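Local coordinates for lipid-transfer protein (Thermomonospora curvata, PDB 6OK1), which is of unestablished function but is named a lipid-transfer protein and belongs, by sequence, to the thiolase superfamily, at residues A[251-256]-A[267-272]; A[302-307]-A[373-378]. One frame throughout, in Å; residues are numbered along the deposited sequence. Where two conformers were deposited one is given.

Contact 1 (A[251-256]-A[267-272])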
ATOM      1  N   TYR A 251      -2.510  -2.783  20.777  1.00 22.72           N
ATOM      2  CA  TYR A 251      -1.786  -3.958  21.225  0.56 25.68           C
ATOM      3  C   TYR A 251      -2.456  -5.217  20.692  1.00 20.88           C
ATOM      4  O   TYR A 251      -3.683  -5.332  20.710  1.00 22.16           O
ATOM      5  CB  TYR A 251      -1.757  -3.980  22.751  0.56 15.12           C
ATOM      6  CG  TYR A 251      -1.167  -5.233  23.316  0.56 22.02           C
ATOM      7  CD1 TYR A 251       0.204  -5.430  23.310  0.56 29.99           C
ATOM      8  CD2 TYR A 251      -1.970  -6.229  23.847  0.56 27.00           C
ATOM      9  CE1 TYR A 251       0.762  -6.578  23.813  0.56 31.11           C
ATOM     10  CE2 TYR A 251      -1.418  -7.383  24.364  0.56 31.40           C
ATOM     11  CZ  TYR A 251      -0.050  -7.549  24.338  0.56 29.58           C
ATOM     12  OH  TYR A 251       0.520  -8.689  24.852  0.56 35.33           O
ATOM     13  N   ASP A 252      -1.646  -6.163  20.217  1.00 19.57           N
ATOM     14  CA  ASP A 252      -2.141  -7.405  19.633  1.00 21.49           C
ATOM     15  C   ASP A 252      -3.280  -7.159  18.642  1.00 23.25           C
ATOM     16  O   ASP A 252      -4.366  -7.715  18.741  1.00 20.60           O
ATOM     17  CB  ASP A 252      -2.590  -8.372  20.733  1.00 20.40           C
ATOM     18  CG  ASP A 252      -2.717  -9.773  20.230  1.00 26.21           C
ATOM     19  OD1 ASP A 252      -2.000 -10.077  19.263  1.00 25.64           O
ATOM     20  OD2 ASP A 252      -3.515 -10.566  20.795  1.00 27.05           O
ATOM     21  N   GLN A 253      -3.003  -6.306  17.660  1.00 19.20           N
ATOM     22  CA  GLN A 253      -3.962  -5.997  16.620  1.00 18.81           C
ATOM     23  C   GLN A 253      -3.969  -7.070  15.537  1.00 20.11           C
ATOM     24  O   GLN A 253      -2.911  -7.467  15.033  1.00 19.85           O
ATOM     25  CB  GLN A 253      -3.610  -4.658  16.001  1.00 21.71           C
ATOM     26  CG  GLN A 253      -4.643  -4.180  15.005  1.00 17.63           C
ATOM     27  CD  GLN A 253      -5.878  -3.620  15.657  1.00 20.41           C
ATOM     28  OE1 GLN A 253      -5.800  -2.769  16.533  1.00 21.22           O
ATOM     29  NE2 GLN A 253      -7.055  -4.083  15.188  1.00 19.05           N
ATOM     30  N   HIS A 254      -5.174  -7.520  15.158  1.00 20.41           N
ATOM     31  CA  HIS A 254      -5.395  -8.409  14.018  1.00 19.90           C
ATOM     32  C   HIS A 254      -6.325  -7.711  13.029  1.00 19.29           C
ATOM     33  O   HIS A 254      -6.911  -6.675  13.321  1.00 20.11           O
ATOM     34  CB  HIS A 254      -5.970  -9.761  14.485  1.00 19.00           C
ATOM     35  CG  HIS A 254      -5.055 -10.503  15.397  1.00 19.75           C
ATOM     36  ND1 HIS A 254      -4.319 -11.596  14.998  1.00 19.42           N
ATOM     37  CD2 HIS A 254      -4.708 -10.270  16.682  1.00 20.69           C
ATOM     38  CE1 HIS A 254      -3.570 -12.018  16.003  1.00 20.43           C
ATOM     39  NE2 HIS A 254      -3.788 -11.225  17.040  1.00 19.16           N
ATOM     40  N   MET A 255      -6.440  -8.289  11.844  1.00 20.03           N
ATOM     41  CA  MET A 255      -7.321  -7.773  10.800  0.60 17.78           C
ATOM     42  C   MET A 255      -8.717  -8.333  11.036  1.00 16.42           C
ATOM     43  O   MET A 255      -9.006  -9.490  10.688  1.00 20.57           O
ATOM     44  CB  MET A 255      -6.810  -8.173   9.423  0.60 20.51           C
ATOM     45  CG  MET A 255      -7.703  -7.715   8.276  0.60 29.73           C
ATOM     46  SD  MET A 255      -7.392  -6.002   7.848  0.60 45.17           S
ATOM     47  CE  MET A 255      -6.003  -6.275   6.730  0.60 58.34           C
ATOM     48  N   MET A 256      -9.559  -7.528  11.673  1.00 19.07           N
ATOM     49  CA  MET A 256     -10.957  -7.772  12.008  1.00 19.27           C
ATOM     50  C   MET A 256     -11.156  -8.798  13.104  1.00 21.72           C
ATOM     51  O   MET A 256     -12.304  -9.022  13.496  1.00 18.78           O
ATOM     52  CB  MET A 256     -11.779  -8.210  10.788  1.00 22.51           C
ATOM     53  CG  MET A 256     -11.826  -7.147   9.729  1.00 22.72           C
ATOM     54  SD  MET A 256     -12.693  -5.685  10.321  1.00 27.57           S
ATOM     55  CE  MET A 256     -14.361  -6.311  10.466  1.00 36.18           C
ATOM     56  N   ILE A 267     -12.692  -0.839  21.511  1.00 22.17           N
ATOM     57  CA  ILE A 267     -11.883  -0.750  20.293  1.00 22.12           C
ATOM     58  C   ILE A 267     -10.662   0.073  20.673  1.00 22.98           C
ATOM     59  O   ILE A 267     -10.629   1.280  20.418  1.00 22.23           O
ATOM     60  CB  ILE A 267     -12.614  -0.094  19.117  1.00 22.21           C
ATOM     61  CG1 ILE A 267     -14.009  -0.682  18.888  1.00 23.84           C
ATOM     62  CG2 ILE A 267     -11.768  -0.254  17.853  1.00 19.55           C
ATOM     63  CD1 ILE A 267     -14.830   0.145  17.937  1.00 26.36           C
ATOM     64  N   PRO A 268      -9.660  -0.536  21.305  1.00 22.72           N
ATOM     65  CA  PRO A 268      -8.540   0.251  21.842  1.00 25.37           C
ATOM     66  C   PRO A 268      -7.854   1.091  20.790  1.00 19.70           C
ATOM     67  O   PRO A 268      -7.369   2.194  21.082  1.00 23.21           O
ATOM     68  CB  PRO A 268      -7.598  -0.823  22.387  1.00 29.25           C
ATOM     69  CG  PRO A 268      -8.432  -2.032  22.573  1.00 33.54           C
ATOM     70  CD  PRO A 268      -9.575  -1.965  21.649  1.00 24.24           C
ATOM     71  N   GLU A 269      -7.790   0.584  19.561  1.00 21.84           N
ATOM     72  CA  GLU A 269      -7.132   1.346  18.513  1.00 21.30           C
ATOM     73  C   GLU A 269      -7.918   2.603  18.153  1.00 24.44           C
ATOM     74  O   GLU A 269      -7.319   3.612  17.749  1.00 20.67           O
ATOM     75  CB  GLU A 269      -6.890   0.436  17.294  1.00 22.03           C
ATOM     76  CG  GLU A 269      -8.134  -0.193  16.657  1.00 22.60           C
ATOM     77  CD  GLU A 269      -8.574  -1.534  17.237  1.00 20.48           C
ATOM     78  OE1 GLU A 269      -8.276  -1.836  18.418  1.00 21.78           O
ATOM     79  OE2 GLU A 269      -9.231  -2.333  16.488  1.00 21.07           O
ATOM     80  N   MET A 270      -9.245   2.599  18.335  1.00 20.96           N
ATOM     81  CA  MET A 270     -10.005   3.827  18.143  1.00 21.01           C
ATOM     82  C   MET A 270      -9.842   4.764  19.330  1.00 21.30           C
ATOM     83  O   MET A 270      -9.841   5.984  19.145  1.00 22.62           O
ATOM     84  CB  MET A 270     -11.498   3.524  17.915  1.00 22.47           C
ATOM     85  CG  MET A 270     -12.307   4.720  17.392  1.00 23.70           C
ATOM     86  SD  MET A 270     -11.757   5.207  15.729  1.00 26.94           S
ATOM     87  CE  MET A 270     -12.467   3.895  14.715  1.00 28.88           C
ATOM     88  N   GLY A 271      -9.683   4.228  20.538  1.00 22.69           N
ATOM     89  CA  GLY A 271      -9.326   5.080  21.661  1.00 24.97           C
ATOM     90  C   GLY A 271      -8.022   5.816  21.421  1.00 24.87           C
ATOM     91  O   GLY A 271      -7.891   6.998  21.764  1.00 24.83           O
ATOM     92  N   LEU A 272      -7.051   5.136  20.808  1.00 23.97           N
ATOM     93  CA  LEU A 272      -5.756   5.742  20.525  1.00 25.88           C
ATOM     94  C   LEU A 272      -5.883   6.827  19.466  1.00 26.26           C
ATOM     95  O   LEU A 272      -5.249   7.884  19.572  1.00 23.46           O
ATOM     96  CB  LEU A 272      -4.787   4.644  20.080  1.00 19.60           C
ATOM     97  CG  LEU A 272      -3.436   5.069  19.550  1.00 22.10           C
ATOM     98  CD1 LEU A 272      -2.696   5.783  20.636  1.00 25.18           C
ATOM     99  CD2 LEU A 272      -2.685   3.795  19.145  1.00 27.66           C
TER

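Contact 2 (A[302-307]-A[373-378])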
ATOM      1  N   LEU A 302     -21.365   1.469  18.963  1.00 24.14           N
ATOM      2  CA  LEU A 302     -21.524   1.691  20.385  1.00 24.18           C
ATOM      3  C   LEU A 302     -20.165   1.841  21.085  1.00 22.27           C
ATOM      4  O   LEU A 302     -19.957   2.842  21.761  1.00 24.60           O
ATOM      5  CB  LEU A 302     -22.386   0.589  21.012  1.00 22.03           C
ATOM      6  CG  LEU A 302     -23.905   0.795  20.908  1.00 24.92           C
ATOM      7  CD1 LEU A 302     -24.381   0.644  19.474  1.00 23.84           C
ATOM      8  CD2 LEU A 302     -24.676  -0.198  21.766  1.00 30.33           C
ATOM      9  N   PRO A 303     -19.241   0.890  20.935  1.00 25.20           N
ATOM     10  CA  PRO A 303     -17.924   1.115  21.566  1.00 25.91           C
ATOM     11  C   PRO A 303     -17.172   2.306  20.993  1.00 25.99           C
ATOM     12  O   PRO A 303     -16.351   2.892  21.706  1.00 24.28           O
ATOM     13  CB  PRO A 303     -17.188  -0.214  21.326  1.00 23.49           C
ATOM     14  CG  PRO A 303     -17.946  -0.888  20.177  1.00 24.51           C
ATOM     15  CD  PRO A 303     -19.375  -0.461  20.387  1.00 24.12           C
ATOM     16  N   GLN A 304     -17.429   2.705  19.743  1.00 23.35           N
ATOM     17  CA  GLN A 304     -16.802   3.915  19.232  1.00 21.12           C
ATOM     18  C   GLN A 304     -17.176   5.116  20.088  1.00 22.21           C
ATOM     19  O   GLN A 304     -16.318   5.928  20.446  1.00 24.66           O
ATOM     20  CB  GLN A 304     -17.210   4.169  17.792  1.00 26.07           C
ATOM     21  CG  GLN A 304     -16.488   3.320  16.779  1.00 24.52           C
ATOM     22  CD  GLN A 304     -16.862   3.758  15.401  1.00 24.91           C
ATOM     23  OE1 GLN A 304     -16.393   4.793  14.913  1.00 27.87           O
ATOM     24  NE2 GLN A 304     -17.771   3.024  14.791  1.00 21.99           N
ATOM     25  N   LEU A 305     -18.459   5.245  20.427  1.00 22.43           N
ATOM     26  CA  LEU A 305     -18.879   6.377  21.256  1.00 22.08           C
ATOM     27  C   LEU A 305     -18.153   6.379  22.593  1.00 29.28           C
ATOM     28  O   LEU A 305     -17.779   7.439  23.125  1.00 25.04           O
ATOM     29  CB  LEU A 305     -20.398   6.331  21.457  1.00 24.07           C
ATOM     30  CG  LEU A 305     -21.236   6.636  20.208  1.00 28.11           C
ATOM     31  CD1 LEU A 305     -22.659   6.106  20.367  1.00 26.88           C
ATOM     32  CD2 LEU A 305     -21.229   8.156  19.916  1.00 28.41           C
ATOM     33  N   GLU A 306     -17.938   5.197  23.144  1.00 24.61           N
ATOM     34  CA  GLU A 306     -17.265   5.072  24.427  1.00 27.28           C
ATOM     35  C   GLU A 306     -15.772   5.356  24.310  1.00 22.30           C
ATOM     36  O   GLU A 306     -15.203   6.075  25.147  1.00 25.22           O
ATOM     37  CB  GLU A 306     -17.546   3.686  24.984  1.00 26.77           C
ATOM     38  CG  GLU A 306     -19.043   3.470  25.151  1.00 29.43           C
ATOM     39  CD  GLU A 306     -19.425   2.040  25.460  1.00 32.36           C
ATOM     40  OE1 GLU A 306     -18.517   1.240  25.741  1.00 27.01           O
ATOM     41  OE2 GLU A 306     -20.631   1.725  25.475  1.00 27.24           O
ATOM     42  N   GLU A 307     -15.127   4.823  23.273  1.00 25.23           N
ATOM     43  CA  GLU A 307     -13.707   5.071  23.070  1.00 23.51           C
ATOM     44  C   GLU A 307     -13.415   6.547  22.878  1.00 24.73           C
ATOM     45  O   GLU A 307     -12.340   7.018  23.276  1.00 25.66           O
ATOM     46  CB  GLU A 307     -13.204   4.293  21.855  1.00 22.21           C
ATOM     47  CG  GLU A 307     -13.140   2.772  22.069  1.00 24.41           C
ATOM     48  CD  GLU A 307     -12.088   2.330  23.068  1.00 26.02           C
ATOM     49  OE1 GLU A 307     -11.225   3.151  23.472  1.00 25.78           O
ATOM     50  OE2 GLU A 307     -12.130   1.151  23.487  1.00 26.31           O
ATOM     51  N   LEU A 373     -16.172  15.156  14.155  1.00 23.34           N
ATOM     52  CA  LEU A 373     -15.256  14.030  14.307  1.00 24.12           C
ATOM     53  C   LEU A 373     -15.675  12.930  13.346  1.00 30.21           C
ATOM     54  O   LEU A 373     -16.860  12.581  13.277  1.00 28.39           O
ATOM     55  CB  LEU A 373     -15.238  13.520  15.752  1.00 27.81           C
ATOM     56  CG  LEU A 373     -14.079  12.572  16.092  1.00 32.55           C
ATOM     57  CD1 LEU A 373     -13.746  12.656  17.554  1.00 32.22           C
ATOM     58  CD2 LEU A 373     -14.386  11.148  15.757  1.00 37.08           C
ATOM     59  N   VAL A 374     -14.707  12.409  12.590  1.00 24.20           N
ATOM     60  CA  VAL A 374     -14.942  11.350  11.612  1.00 24.58           C
ATOM     61  C   VAL A 374     -14.059  10.164  11.958  1.00 25.83           C
ATOM     62  O   VAL A 374     -12.863  10.331  12.215  1.00 25.58           O
ATOM     63  CB  VAL A 374     -14.651  11.803  10.171  1.00 27.64           C
ATOM     64  CG1 VAL A 374     -15.046  10.657   9.195  1.00 25.36           C
ATOM     65  CG2 VAL A 374     -15.350  13.072   9.864  1.00 36.60           C
ATOM     66  N   THR A 375     -14.638   8.967  11.957  1.00 23.58           N
ATOM     67  CA  THR A 375     -13.854   7.750  12.141  1.00 22.58           C
ATOM     68  C   THR A 375     -13.792   6.926  10.868  1.00 21.78           C
ATOM     69  O   THR A 375     -14.670   6.988  10.010  1.00 23.80           O
ATOM     70  CB  THR A 375     -14.414   6.859  13.259  1.00 28.89           C
ATOM     71  OG1 THR A 375     -15.751   6.448  12.941  1.00 24.95           O
ATOM     72  CG2 THR A 375     -14.414   7.606  14.571  1.00 26.94           C
ATOM     73  N   ALA A 376     -12.769   6.082  10.803  1.00 20.83           N
ATOM     74  CA  ALA A 376     -12.613   5.130   9.714  1.00 22.02           C
ATOM     75  C   ALA A 376     -12.966   3.709  10.180  1.00 21.15           C
ATOM     76  O   ALA A 376     -13.638   3.527  11.203  1.00 22.93           O
ATOM     77  CB  ALA A 376     -11.193   5.253   9.165  1.00 21.18           C
ATOM     78  N   GLY A 377     -12.532   2.710   9.412  1.00 21.04           N
ATOM     79  CA  GLY A 377     -13.049   1.360   9.571  1.00 22.72           C
ATOM     80  C   GLY A 377     -12.764   0.775  10.945  1.00 27.44           C
ATOM     81  O   GLY A 377     -11.705   0.997  11.532  1.00 21.39           O
ATOM     82  N   THR A 378     -13.715  -0.019  11.438  1.00 22.82           N
ATOM     83  CA  THR A 378     -13.636  -0.606  12.761  1.00 19.70           C
ATOM     84  C   THR A 378     -13.300  -2.095  12.689  1.00 19.68           C
ATOM     85  O   THR A 378     -13.711  -2.820  11.765  1.00 23.09           O
ATOM     86  CB  THR A 378     -14.959  -0.376  13.500  1.00 25.38           C
ATOM     87  OG1 THR A 378     -16.032  -0.738  12.637  1.00 26.81           O
ATOM     88  CG2 THR A 378     -15.123   1.079  13.839  1.00 29.88           C
TER

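Contact 1 (A[251-256]-A[267-272])
Gln253 and Glu269 carry this contact between them, a side-chain amide set almost perpendicular to a carboxylate, with 84° between the planes. NE2 of Gln253 donates to OE2 of Glu269 at 3.1 Å; the acceptor lies in the amide plane, yet the carboxylate is met from above its own plane. Carbons CB and CG of Glu269 each lie 3.5 Å from OE1 of Gln253, and the bend of the glutamate chain at chi2 (-88°) brings its carboxylate across the amide. The same NE2 donates to the carbonyl O of His254 at 3.2 Å, so both of its bonds lie within the segment pair and fix how the amide is turned. Two acceptors, OE1 of Gln253 and OE1 of Glu269, sit 3.2 Å apart; Arg261 reconciles them, hydrogen-bonding the first and forming a salt bridge with the second. This polar centre is buried, whereas Tyr251 and Pro268 lie on the more open side, where Tyr251 also touches the chain of another protein, and Asp252 is turned to a second subunit, where it forms a salt bridge with Arg66. The pair ties the loop following strand 240-248 to the first turn of helix 268-281, in the C-terminal half of a thiolase fold.

Contact 2 (A[302-307]-A[373-378])
Thr375 OG1 donates to OE1 of Gln304 at 2.7 Å, a short bond that arrives in the plane of the amide carbonyl with a C=O...donor angle of 155°. The methyl CG2 of Thr378 lies over one face of the amide, 3.4 Å from NE2 and 3.6 Å from CD of Gln304. Gln304 reaches both threonines because its chain leaves the helix with CG beside the backbone N (chi1 -78°) and then runs extended at chi2 (-174°). In the thiolase fold the central sheets are covered by helices, and here the side chain of Gln304 joins helix 301-307 to strand 371-375 by a hydrogen bond and to the following loop by packing, over a distance of 8.5 Å between the CA atoms of Gln304 and Thr378. Around this first shell, the backbone of Tyr294 serves both partners: its N is hydrogen-bonded to Thr375 OG1, and its O accepts from Gln304 NE2. Leu300 O is a second acceptor for that NE2, so both ends of the buried amide are engaged and its flip is settled. Met270 of helix 268-281 packs against Gln304, Thr375 and Thr378 alike. Further out, backbone bonds from Thr375 to Ile292 and from Val374 to Leu385 set the strand between its neighbours in the sheet.

How the contacts relate
Both contacts are buried, but contact 2 lies deeper, its centre about 10 Å from the centre of the chain against about 16 Å for contact 1, and no other protein chain touches its segments. Contact 1 sits beside the subunit interface and involves charge: an amide meets a carboxylate directly, and an arginine bridges their OE1 atoms; contact 2 uses a neutral amide, a hydroxyl, backbone groups and a methyl. Helix 268-281 links them: it supplies Glu269 to the first and Met270 to the surroundings of the second. Their segments also meet directly, Glu307 OE2 lying 2.9 Å from Ile267 N, a probable hydrogen bond at the N-cap position of that helix.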